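Local coordinates for dihydrophenazinedicarboxylate synthase (Burkholderia, PDB 4HMW), which catalyses FMN-dependent oxidations in the terminal steps of core phenazine biosynthesis, using molecular oxygen and releasing hydrogen peroxide, at residues 20-25 with 31-36; 27-32 with 206-211; 35-40 with 185-190. All coordinates share one frame; numbering follows the deposited sequence. Where two conformers were deposited one is given.

In the fold
From the N terminus, the loop 20-25 turns back on the early part of helix 30-43, and contact 1 closes this short loop. Contact 2 starts within it, at 27-32, and spans 174 residues to join the beginning of the same helix to strand 207-212. Further along the helix, 35-40 meets strand 184-189 in contact 3, which is nested inside the loop closed by contact 2. Helix 30-43 is therefore common to all three, packed against the C-terminal strands of the sheet. Contacts 1 and 3 lie closest, their centres about 7 Å apart, and contact 3 leads on to the FMN through its strand.

Contact 1: 20-25 with 31-36; sequences FPEYDD and ITLLKR
The N-terminal arm of this FMN-dependent oxidase folds back on the start of helix 30-43, setting Phe20 and Glu22 against Leu33 and Arg36. Leu33 splits its two methyl groups between Glu22 and Phe20. Leu33 CD1 lies against the aliphatic part of Glu22, 3.6 Å from Glu22 CG, while Leu33 CD2 sits near the plane of the Phe20 ring at its edge, 4.0 Å from Phe20 CE1. Leu33 CG stands anti to its own backbone nitrogen (chi1 -175°), which spreads this fork toward the arm.

On the outer side, Glu22 bends at its second torsion (chi2 91°) and brings its carboxylate to Arg36. NH1 of Arg36 donates to OE2 of Glu22 at 3.0 Å, a hydrogen bond of 152° within a salt bridge, taken by the anti lone pair of OE2, the one turned away from OE1. The oxygen lies close to the guanidinium plane, although the two flat groups are clearly twisted against each other. The apolar contacts are more deeply buried than this ion pair.

The Phe20 ring is also packed within the arm, where Tyr23 CB lies over the centre of one face. Both segments rest against strands 184-189 and 197-204: Phe20 touches Ala189 and Arg197, and Leu33 touches Phe187 and Leu199. Asp24 forms a salt bridge to Arg152 of the second subunit.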
loop_
_atom_site.group_PDB
_atom_site.type_symbol
_atom_site.label_atom_id
_atom_site.label_comp_id
_atom_site.label_asym_id
_atom_site.label_seq_id
_atom_site.Cartn_x
_atom_site.Cartn_y
_atom_site.Cartn_z
ATOM N N PHE B 20 11.252 -20.511 0.264
ATOM C CA PHE B 20 9.785 -20.428 0.129
ATOM C C PHE B 20 9.346 -21.830 -0.309
ATOM O O PHE B 20 8.867 -22.025 -1.407
ATOM C CB PHE B 20 9.460 -19.363 -0.901
ATOM C CG PHE B 20 7.969 -19.072 -1.095
ATOM C CD1 PHE B 20 6.988 -19.615 -0.266
ATOM C CD2 PHE B 20 7.571 -18.232 -2.128
ATOM C CE1 PHE B 20 5.652 -19.315 -0.474
ATOM C CE2 PHE B 20 6.240 -17.943 -2.337
ATOM C CZ PHE B 20 5.270 -18.495 -1.511
ATOM N N PRO B 21 9.500 -22.802 0.578
ATOM C CA PRO B 21 9.176 -24.178 0.176
ATOM C C PRO B 21 7.690 -24.346 -0.081
ATOM O O PRO B 21 7.328 -25.227 -0.868
ATOM C CB PRO B 21 9.641 -25.024 1.368
ATOM C CG PRO B 21 9.777 -24.081 2.501
ATOM C CD PRO B 21 10.167 -22.761 1.885
ATOM N N GLU B 22 6.864 -23.497 0.526
ATOM C CA GLU B 22 5.406 -23.548 0.335
ATOM C C GLU B 22 4.958 -23.172 -1.079
ATOM O O GLU B 22 3.805 -23.426 -1.475
ATOM C CB GLU B 22 4.726 -22.629 1.348
ATOM C CG GLU B 22 4.962 -23.037 2.783
ATOM C CD GLU B 22 6.199 -22.391 3.439
ATOM O OE1 GLU B 22 6.999 -21.701 2.733
ATOM O OE2 GLU B 22 6.352 -22.592 4.677
ATOM N N TYR B 23 5.848 -22.563 -1.855
ATOM C CA TYR B 23 5.515 -22.224 -3.230
ATOM C C TYR B 23 5.145 -23.485 -3.988
ATOM O O TYR B 23 4.210 -23.483 -4.773
ATOM C CB TYR B 23 6.714 -21.530 -3.856
ATOM C CG TYR B 23 6.667 -21.165 -5.326
ATOM C CD1 TYR B 23 5.751 -20.217 -5.847
ATOM C CD2 TYR B 23 7.604 -21.684 -6.179
ATOM C CE1 TYR B 23 5.762 -19.874 -7.173
ATOM C CE2 TYR B 23 7.634 -21.312 -7.499
ATOM C CZ TYR B 23 6.733 -20.426 -8.006
ATOM O OH TYR B 23 6.863 -20.114 -9.362
ATOM N N ASP B 24 5.851 -24.578 -3.732
ATOM C CA ASP B 24 5.518 -25.811 -4.427
ATOM C C ASP B 24 4.642 -26.739 -3.615
ATOM O O ASP B 24 4.124 -27.717 -4.141
ATOM C CB ASP B 24 6.775 -26.513 -4.894
ATOM C CG ASP B 24 7.409 -25.818 -6.085
ATOM O OD1 ASP B 24 6.686 -25.441 -7.049
ATOM O OD2 ASP B 24 8.636 -25.629 -6.048
ATOM N N ASP B 25 4.431 -26.423 -2.348
ATOM C CA ASP B 25 3.539 -27.242 -1.527
ATOM C C ASP B 25 2.759 -26.392 -0.508
ATOM O O ASP B 25 3.065 -26.364 0.669
ATOM C CB ASP B 25 4.391 -28.310 -0.856
ATOM C CG ASP B 25 3.573 -29.377 -0.182
ATOM O OD1 ASP B 25 2.374 -29.545 -0.540
ATOM O OD2 ASP B 25 4.153 -30.044 0.709
ATOM N N ILE B 31 -3.842 -18.111 5.858
ATOM C CA ILE B 31 -3.456 -17.450 7.098
ATOM C C ILE B 31 -2.288 -18.172 7.767
ATOM O O ILE B 31 -1.436 -17.539 8.403
ATOM C CB ILE B 31 -4.628 -17.340 8.071
ATOM C CG1 ILE B 31 -5.728 -16.446 7.490
ATOM C CG2 ILE B 31 -4.174 -16.766 9.358
ATOM C CD1 ILE B 31 -5.330 -14.995 7.294
ATOM N N THR B 32 -2.234 -19.496 7.603
ATOM C CA THR B 32 -1.125 -20.277 8.147
ATOM C C THR B 32 0.203 -19.768 7.560
ATOM O O THR B 32 1.189 -19.615 8.278
ATOM C CB THR B 32 -1.285 -21.776 7.806
ATOM O OG1 THR B 32 -2.499 -22.271 8.386
ATOM C CG2 THR B 32 -0.108 -22.607 8.295
ATOM N N LEU B 33 0.212 -19.491 6.256
ATOM C CA LEU B 33 1.426 -19.054 5.568
ATOM C C LEU B 33 1.738 -17.602 5.937
ATOM O O LEU B 33 2.893 -17.234 6.123
ATOM C CB LEU B 33 1.280 -19.213 4.049
ATOM C CG LEU B 33 2.508 -18.902 3.197
ATOM C CD1 LEU B 33 3.683 -19.742 3.641
ATOM C CD2 LEU B 33 2.258 -19.098 1.692
ATOM N N LEU B 34 0.696 -16.785 6.068
ATOM C CA LEU B 34 0.887 -15.410 6.524
ATOM C C LEU B 34 1.605 -15.370 7.864
ATOM O O LEU B 34 2.550 -14.614 8.052
ATOM C CB LEU B 34 -0.464 -14.689 6.603
ATOM C CG LEU B 34 -0.539 -13.313 7.259
ATOM C CD1 LEU B 34 0.350 -12.335 6.535
ATOM C CD2 LEU B 34 -2.030 -12.842 7.279
ATOM N N LYS B 35 1.157 -16.188 8.800
ATOM C CA LYS B 35 1.802 -16.219 10.102
ATOM C C LYS B 35 3.238 -16.699 10.034
ATOM O O LYS B 35 4.103 -16.203 10.777
ATOM C CB LYS B 35 1.004 -17.047 11.093
ATOM C CG LYS B 35 -0.348 -16.441 11.456
ATOM C CD LYS B 35 -1.061 -17.286 12.539
ATOM C CE LYS B 35 -2.391 -16.676 12.863
ATOM N NZ LYS B 35 -3.239 -17.601 13.628
ATOM N N ARG B 36 3.499 -17.679 9.170
ATOM C CA ARG B 36 4.862 -18.198 9.054
ATOM C C ARG B 36 5.774 -17.106 8.524
ATOM O O ARG B 36 6.878 -16.899 9.026
ATOM C CB ARG B 36 4.913 -19.400 8.112
ATOM C CG ARG B 36 4.430 -20.706 8.703
ATOM C CD ARG B 36 4.670 -21.863 7.716
ATOM N NE ARG B 36 3.793 -22.981 8.028
ATOM C CZ ARG B 36 3.560 -23.999 7.216
ATOM N NH1 ARG B 36 4.158 -24.047 6.038
ATOM N NH2 ARG B 36 2.724 -24.973 7.598
#

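Contact 2: 27-32 with 206-211; sequences PSEPIT and NDWKTT
Pro30 stands edge-on over the indole of Trp208, CD and CG pointing at its face, and Glu29 reaches NE1 of the same indole obliquely. The proline CD sits 3.4 Å from the centroid of the five-membered ring of Trp208, almost on the ring normal, a close CH-pi contact. CG of Pro30 extends the overlap across the six-membered ring, 3.7 Å from CZ2 of Trp208. The two rings are roughly perpendicular.

Trp208 leaves its strand with CG anti to its carbonyl carbon (chi1 -68°), and its second torsion turns the ring face to the proline. Glu29 has a similar first torsion but kinks sharply at the next (chi2 -94°), which curls the carboxylate back to the indole nitrogen. The resulting bond from NE1 of Trp208 to OE1 of Glu29 is weak: it spans 3.1 Å, but is bent to 128°, and the carboxylate is steeply tilted to the ring.

The backbones are joined through water. One molecule donates to Ser28 O at 2.9 Å and accepts from the main-chain nitrogen of Trp208 at 3.0 Å. A second water lies 3.1 Å from Ser28 O and can reach the carbonyl of Trp208 only weakly.

Tyr201, on the antiparallel partner strand 197-204, touches both Pro30 and Trp208. The whole is a CH-pi contact of proline with tryptophan, joining the segment that leads into helix 30-43 to the C-terminal hairpin of strands 197-204 and 207-212.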
loop_
_atom_site.group_PDB
_atom_site.type_symbol
_atom_site.label_atom_id
_atom_site.label_comp_id
_atom_site.label_asym_id
_atom_site.label_seq_id
_atom_site.Cartn_x
_atom_site.Cartn_y
_atom_site.Cartn_z
ATOM N N PRO B 27 0.268 -24.590 2.215
ATOM C CA PRO B 27 -0.675 -24.941 3.284
ATOM C C PRO B 27 -2.120 -24.802 2.802
ATOM O O PRO B 27 -2.403 -23.996 1.916
ATOM C CB PRO B 27 -0.393 -23.895 4.365
ATOM C CG PRO B 27 0.923 -23.349 4.067
ATOM C CD PRO B 27 1.182 -23.502 2.606
ATOM N N SER B 28 -3.044 -25.545 3.387
ATOM C CA SER B 28 -4.429 -25.496 2.934
ATOM C C SER B 28 -5.084 -24.134 3.165
ATOM O O SER B 28 -5.983 -23.758 2.437
ATOM C CB SER B 28 -5.258 -26.582 3.615
ATOM O OG SER B 28 -5.158 -26.486 5.023
ATOM N N GLU B 29 -4.644 -23.413 4.189
ATOM C CA GLU B 29 -5.204 -22.090 4.522
ATOM C C GLU B 29 -4.131 -21.020 4.406
ATOM O O GLU B 29 -3.044 -21.181 4.930
ATOM C CB GLU B 29 -5.729 -22.073 5.971
ATOM C CG GLU B 29 -6.821 -23.057 6.264
ATOM C CD GLU B 29 -8.195 -22.459 6.126
ATOM O OE1 GLU B 29 -8.293 -21.258 5.774
ATOM O OE2 GLU B 29 -9.190 -23.184 6.380
ATOM N N PRO B 30 -4.434 -19.912 3.751
ATOM C CA PRO B 30 -3.375 -18.899 3.560
ATOM C C PRO B 30 -2.949 -18.205 4.875
ATOM O O PRO B 30 -1.801 -17.791 5.029
ATOM C CB PRO B 30 -3.986 -17.932 2.556
ATOM C CG PRO B 30 -5.474 -18.100 2.714
ATOM C CD PRO B 30 -5.684 -19.552 3.049
ATOM N N ILE B 31 -3.842 -18.111 5.858
ATOM C CA ILE B 31 -3.456 -17.450 7.098
ATOM C C ILE B 31 -2.288 -18.172 7.767
ATOM O O ILE B 31 -1.436 -17.539 8.403
ATOM C CB ILE B 31 -4.628 -17.340 8.071
ATOM C CG1 ILE B 31 -5.728 -16.446 7.490
ATOM C CG2 ILE B 31 -4.174 -16.766 9.358
ATOM C CD1 ILE B 31 -5.330 -14.995 7.294
ATOM N N THR B 32 -2.234 -19.496 7.603
ATOM C CA THR B 32 -1.125 -20.277 8.147
ATOM C C THR B 32 0.203 -19.768 7.560
ATOM O O THR B 32 1.189 -19.615 8.278
ATOM C CB THR B 32 -1.285 -21.776 7.806
ATOM O OG1 THR B 32 -2.499 -22.271 8.386
ATOM C CG2 THR B 32 -0.108 -22.607 8.295
ATOM N N ASN B 206 -15.841 -23.461 0.794
ATOM C CA ASN B 206 -15.276 -23.649 2.119
ATOM C C ASN B 206 -13.793 -23.926 2.038
ATOM O O ASN B 206 -13.136 -24.086 3.062
ATOM C CB ASN B 206 -15.964 -24.820 2.846
ATOM C CG ASN B 206 -17.353 -24.468 3.346
ATOM O OD1 ASN B 206 -17.694 -23.298 3.531
ATOM N ND2 ASN B 206 -18.160 -25.486 3.579
ATOM N N ASP B 207 -13.266 -23.981 0.817
ATOM C CA ASP B 207 -11.872 -24.333 0.621
ATOM C C ASP B 207 -11.139 -23.228 -0.113
ATOM O O ASP B 207 -11.709 -22.183 -0.431
ATOM C CB ASP B 207 -11.779 -25.642 -0.158
ATOM C CG ASP B 207 -12.542 -26.783 0.518
ATOM O OD1 ASP B 207 -12.244 -27.089 1.705
ATOM O OD2 ASP B 207 -13.456 -27.359 -0.129
ATOM N N TRP B 208 -9.860 -23.460 -0.357
ATOM C CA TRP B 208 -9.039 -22.503 -1.090
ATOM C C TRP B 208 -8.438 -23.178 -2.308
ATOM O O TRP B 208 -8.139 -24.362 -2.269
ATOM C CB TRP B 208 -7.909 -21.947 -0.225
ATOM C CG TRP B 208 -8.368 -21.081 0.904
ATOM C CD1 TRP B 208 -8.767 -21.484 2.151
ATOM C CD2 TRP B 208 -8.489 -19.651 0.886
ATOM N NE1 TRP B 208 -9.115 -20.394 2.898
ATOM C CE2 TRP B 208 -8.961 -19.257 2.150
ATOM C CE3 TRP B 208 -8.231 -18.664 -0.077
ATOM C CZ2 TRP B 208 -9.160 -17.919 2.488
ATOM C CZ3 TRP B 208 -8.429 -17.342 0.251
ATOM C CH2 TRP B 208 -8.900 -16.980 1.526
ATOM N N LYS B 209 -8.309 -22.418 -3.386
ATOM C CA LYS B 209 -7.597 -22.829 -4.607
ATOM C C LYS B 209 -6.296 -22.033 -4.738
ATOM O O LYS B 209 -6.281 -20.826 -4.517
ATOM C CB LYS B 209 -8.500 -22.529 -5.785
ATOM C CG LYS B 209 -7.950 -22.748 -7.161
ATOM C CD LYS B 209 -9.029 -22.329 -8.179
ATOM C CE LYS B 209 -9.287 -20.796 -8.152
ATOM N NZ LYS B 209 -10.703 -20.374 -8.389
ATOM N N THR B 210 -5.210 -22.708 -5.109
ATOM C CA THR B 210 -3.953 -22.039 -5.335
ATOM C C THR B 210 -3.474 -22.117 -6.796
ATOM O O THR B 210 -3.753 -23.075 -7.526
ATOM C CB THR B 210 -2.815 -22.549 -4.409
ATOM O OG1 THR B 210 -2.592 -23.943 -4.646
ATOM C CG2 THR B 210 -3.129 -22.335 -2.927
ATOM N N THR B 211 -2.751 -21.071 -7.184
ATOM C CA THR B 211 -2.151 -20.966 -8.505
ATOM C C THR B 211 -0.784 -20.311 -8.393
ATOM O O THR B 211 -0.603 -19.413 -7.590
ATOM C CB THR B 211 -3.005 -20.025 -9.428
ATOM O OG1 THR B 211 -4.412 -20.217 -9.191
ATOM C CG2 THR B 211 -2.687 -20.228 -10.905
HETATM O O HOH W 1 -8.212 -25.268 1.363
HETATM O O HOH W 2 -5.378 -24.473 -0.521
#

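Contact 3: 35-40 with 185-190; sequences KRWLAT and MEFWAA. With FMN (flavin mononucleotide), chain C.
Trp37 points from helix 30-43 toward strand 184-189, with Phe187 over one face of its indole and the backbone of Trp188 at the edge. From CB, the side chain leads through CG to CD2 of Trp37, the first atom to meet the strand, 4.0 Å from CD2 of Phe187. CE3 of Trp37 comes to 3.8 Å from CD2 of Phe187. Here the Phe187 ring turns its edge to the face of the indole's six-membered ring in a T-shaped pair, the planes at 87°. Next, CZ3 of Trp37 stands 3.7 Å from O of Trp188. At the far rim of the six-membered ring, CZ2 of Trp37 packs against CZ of Phe20, whose ring meets the indole edge-to-face.

The strand belongs to the split-barrel fold of the pyridoxamine 5'-phosphate oxidase family, which holds FMN at the dimer interface. As in any beta strand, successive side chains alternate: Phe187 and Ala189 turn to the helix, Trp188 to the cofactor. With CG anti to its backbone nitrogen (chi1 -176°), Trp188 extends to the flavin, its CH2 reaching FMN C8M at 3.4 Å and its NE1 lying 3.4 Å from FMN O3'. Arg66 and Lys88 of the second subunit also bind the FMN.

The outermost atom, CH2 of Trp37, lies 3.8 Å from CB of Phe187, which approaches over the ring face, 3.7 Å from O of Trp188 near the ring plane, and close to the methyl of Ala189.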
loop_
_atom_site.group_PDB
_atom_site.type_symbol
_atom_site.label_atom_id
_atom_site.label_comp_id
_atom_site.label_asym_id
_atom_site.label_seq_id
_atom_site.Cartn_x
_atom_site.Cartn_y
_atom_site.Cartn_z
ATOM N N LYS B 35 1.157 -16.188 8.800
ATOM C CA LYS B 35 1.802 -16.219 10.102
ATOM C C LYS B 35 3.238 -16.699 10.034
ATOM O O LYS B 35 4.103 -16.203 10.777
ATOM C CB LYS B 35 1.004 -17.047 11.093
ATOM C CG LYS B 35 -0.348 -16.441 11.456
ATOM C CD LYS B 35 -1.061 -17.286 12.539
ATOM C CE LYS B 35 -2.391 -16.676 12.863
ATOM N NZ LYS B 35 -3.239 -17.601 13.628
ATOM N N ARG B 36 3.499 -17.679 9.170
ATOM C CA ARG B 36 4.862 -18.198 9.054
ATOM C C ARG B 36 5.774 -17.106 8.524
ATOM O O ARG B 36 6.878 -16.899 9.026
ATOM C CB ARG B 36 4.913 -19.400 8.112
ATOM C CG ARG B 36 4.430 -20.706 8.703
ATOM C CD ARG B 36 4.670 -21.863 7.716
ATOM N NE ARG B 36 3.793 -22.981 8.028
ATOM C CZ ARG B 36 3.560 -23.999 7.216
ATOM N NH1 ARG B 36 4.158 -24.047 6.038
ATOM N NH2 ARG B 36 2.724 -24.973 7.598
ATOM N N TRP B 37 5.297 -16.390 7.490
ATOM C CA TRP B 37 6.059 -15.332 6.905
ATOM C C TRP B 37 6.339 -14.207 7.895
ATOM O O TRP B 37 7.461 -13.671 7.913
ATOM C CB TRP B 37 5.426 -14.797 5.595
ATOM C CG TRP B 37 5.777 -15.595 4.393
ATOM C CD1 TRP B 37 6.142 -16.908 4.352
ATOM C CD2 TRP B 37 5.834 -15.122 3.029
ATOM N NE1 TRP B 37 6.458 -17.274 3.063
ATOM C CE2 TRP B 37 6.268 -16.207 2.227
ATOM C CE3 TRP B 37 5.593 -13.899 2.435
ATOM C CZ2 TRP B 37 6.463 -16.088 0.841
ATOM C CZ3 TRP B 37 5.752 -13.781 1.058
ATOM C CH2 TRP B 37 6.190 -14.872 0.275
ATOM N N LEU B 38 5.343 -13.843 8.700
ATOM C CA LEU B 38 5.538 -12.791 9.692
ATOM C C LEU B 38 6.562 -13.221 10.754
ATOM O O LEU B 38 7.367 -12.413 11.233
ATOM C CB LEU B 38 4.220 -12.415 10.394
ATOM C CG LEU B 38 3.405 -11.444 9.543
ATOM C CD1 LEU B 38 1.963 -11.507 9.868
ATOM C CD2 LEU B 38 3.908 -10.015 9.755
ATOM N N ALA B 39 6.546 -14.494 11.102
ATOM C CA ALA B 39 7.496 -14.971 12.130
ATOM C C ALA B 39 8.909 -14.950 11.536
ATOM O O ALA B 39 9.878 -14.563 12.218
ATOM C CB ALA B 39 7.125 -16.318 12.581
ATOM N N THR B 40 9.036 -15.309 10.260
ATOM C CA THR B 40 10.360 -15.308 9.648
ATOM C C THR B 40 10.849 -13.864 9.479
ATOM O O THR B 40 12.059 -13.573 9.599
ATOM C CB THR B 40 10.346 -16.042 8.304
ATOM O OG1 THR B 40 10.010 -17.413 8.533
ATOM C CG2 THR B 40 11.681 -15.948 7.609
ATOM N N MET B 185 -5.515 -14.029 -1.369
ATOM C CA MET B 185 -4.194 -13.575 -0.938
ATOM C C MET B 185 -3.130 -13.924 -1.953
ATOM O O MET B 185 -3.229 -14.911 -2.621
ATOM C CB MET B 185 -3.812 -14.213 0.391
ATOM C CG MET B 185 -4.702 -13.742 1.487
ATOM S SD MET B 185 -4.291 -14.317 3.118
ATOM C CE MET B 185 -2.601 -13.980 3.236
ATOM N N GLU B 186 -2.107 -13.090 -2.066
ATOM C CA GLU B 186 -0.950 -13.462 -2.868
ATOM C C GLU B 186 0.286 -13.291 -2.059
ATOM O O GLU B 186 0.443 -12.290 -1.298
ATOM C CB GLU B 186 -0.766 -12.613 -4.147
ATOM C CG GLU B 186 0.462 -13.160 -4.967
ATOM C CD GLU B 186 1.025 -12.263 -6.092
ATOM O OE1 GLU B 186 0.295 -11.365 -6.624
ATOM O OE2 GLU B 186 2.214 -12.493 -6.471
ATOM N N PHE B 187 1.172 -14.269 -2.221
ATOM C CA PHE B 187 2.481 -14.272 -1.587
ATOM C C PHE B 187 3.498 -14.145 -2.698
ATOM O O PHE B 187 3.495 -14.944 -3.635
ATOM C CB PHE B 187 2.654 -15.575 -0.846
ATOM C CG PHE B 187 1.734 -15.711 0.339
ATOM C CD1 PHE B 187 0.436 -16.159 0.153
ATOM C CD2 PHE B 187 2.155 -15.397 1.612
ATOM C CE1 PHE B 187 -0.431 -16.260 1.193
ATOM C CE2 PHE B 187 1.283 -15.525 2.679
ATOM C CZ PHE B 187 -0.023 -15.958 2.461
ATOM N N TRP B 188 4.359 -13.142 -2.603
ATOM C CA TRP B 188 5.372 -12.843 -3.637
ATOM C C TRP B 188 6.763 -12.787 -3.030
ATOM O O TRP B 188 6.964 -12.126 -2.026
ATOM C CB TRP B 188 5.040 -11.490 -4.234
ATOM C CG TRP B 188 5.875 -10.970 -5.395
ATOM C CD1 TRP B 188 5.528 -10.996 -6.705
ATOM C CD2 TRP B 188 7.148 -10.314 -5.343
ATOM N NE1 TRP B 188 6.474 -10.390 -7.482
ATOM C CE2 TRP B 188 7.474 -9.931 -6.677
ATOM C CE3 TRP B 188 8.009 -9.946 -4.313
ATOM C CZ2 TRP B 188 8.645 -9.265 -6.998
ATOM C CZ3 TRP B 188 9.167 -9.256 -4.640
ATOM C CH2 TRP B 188 9.472 -8.924 -5.968
ATOM N N ALA B 189 7.730 -13.473 -3.640
ATOM C CA ALA B 189 9.091 -13.462 -3.122
ATOM C C ALA B 189 10.059 -13.301 -4.276
ATOM O O ALA B 189 10.079 -14.093 -5.198
ATOM C CB ALA B 189 9.388 -14.711 -2.355
ATOM N N ALA B 190 10.883 -12.276 -4.187
ATOM C CA ALA B 190 11.819 -11.920 -5.253
ATOM C C ALA B 190 12.848 -13.027 -5.468
ATOM O O ALA B 190 13.280 -13.718 -4.523
ATOM C CB ALA B 190 12.543 -10.625 -4.900
HETATM N N1 FMN C . 5.443 -4.700 -11.525
HETATM C C2 FMN C . 5.233 -3.943 -12.645
HETATM O O2 FMN C . 4.461 -4.320 -13.509
HETATM N N3 FMN C . 5.852 -2.729 -12.775
HETATM C C4 FMN C . 6.736 -2.289 -11.820
HETATM O O4 FMN C . 7.284 -1.180 -11.978
HETATM C C4A FMN C . 6.977 -3.066 -10.693
HETATM N N5 FMN C . 7.889 -2.657 -9.735
HETATM C C5A FMN C . 8.069 -3.454 -8.601
HETATM C C6 FMN C . 8.951 -3.032 -7.630
HETATM C C7 FMN C . 9.134 -3.777 -6.482
HETATM C C7M FMN C . 10.098 -3.277 -5.464
HETATM C C8 FMN C . 8.459 -4.980 -6.320
HETATM C C8M FMN C . 8.626 -5.794 -5.079
HETATM C C9 FMN C . 7.572 -5.406 -7.290
HETATM C C9A FMN C . 7.404 -4.669 -8.456
HETATM N N10 FMN C . 6.517 -5.091 -9.481
HETATM C C10 FMN C . 6.325 -4.284 -10.573
HETATM C "C1'" FMN C . 5.749 -6.364 -9.439
HETATM C "C2'" FMN C . 4.349 -6.148 -8.858
HETATM O "O2'" FMN C . 4.390 -5.976 -7.434
HETATM C "C3'" FMN C . 3.401 -7.303 -9.184
HETATM O "O3'" FMN C . 3.976 -8.495 -8.690
HETATM C "C4'" FMN C . 3.108 -7.393 -10.694
HETATM O "O4'" FMN C . 3.154 -6.098 -11.263
HETATM C "C5'" FMN C . 1.807 -8.128 -10.973
HETATM O "O5'" FMN C . 0.740 -7.514 -10.281
HETATM P P FMN C . -0.780 -7.853 -10.634
HETATM O O1P FMN C . -1.118 -7.186 -11.954
HETATM O O2P FMN C . -0.904 -9.379 -10.754
HETATM O O3P FMN C . -1.578 -7.249 -9.529
#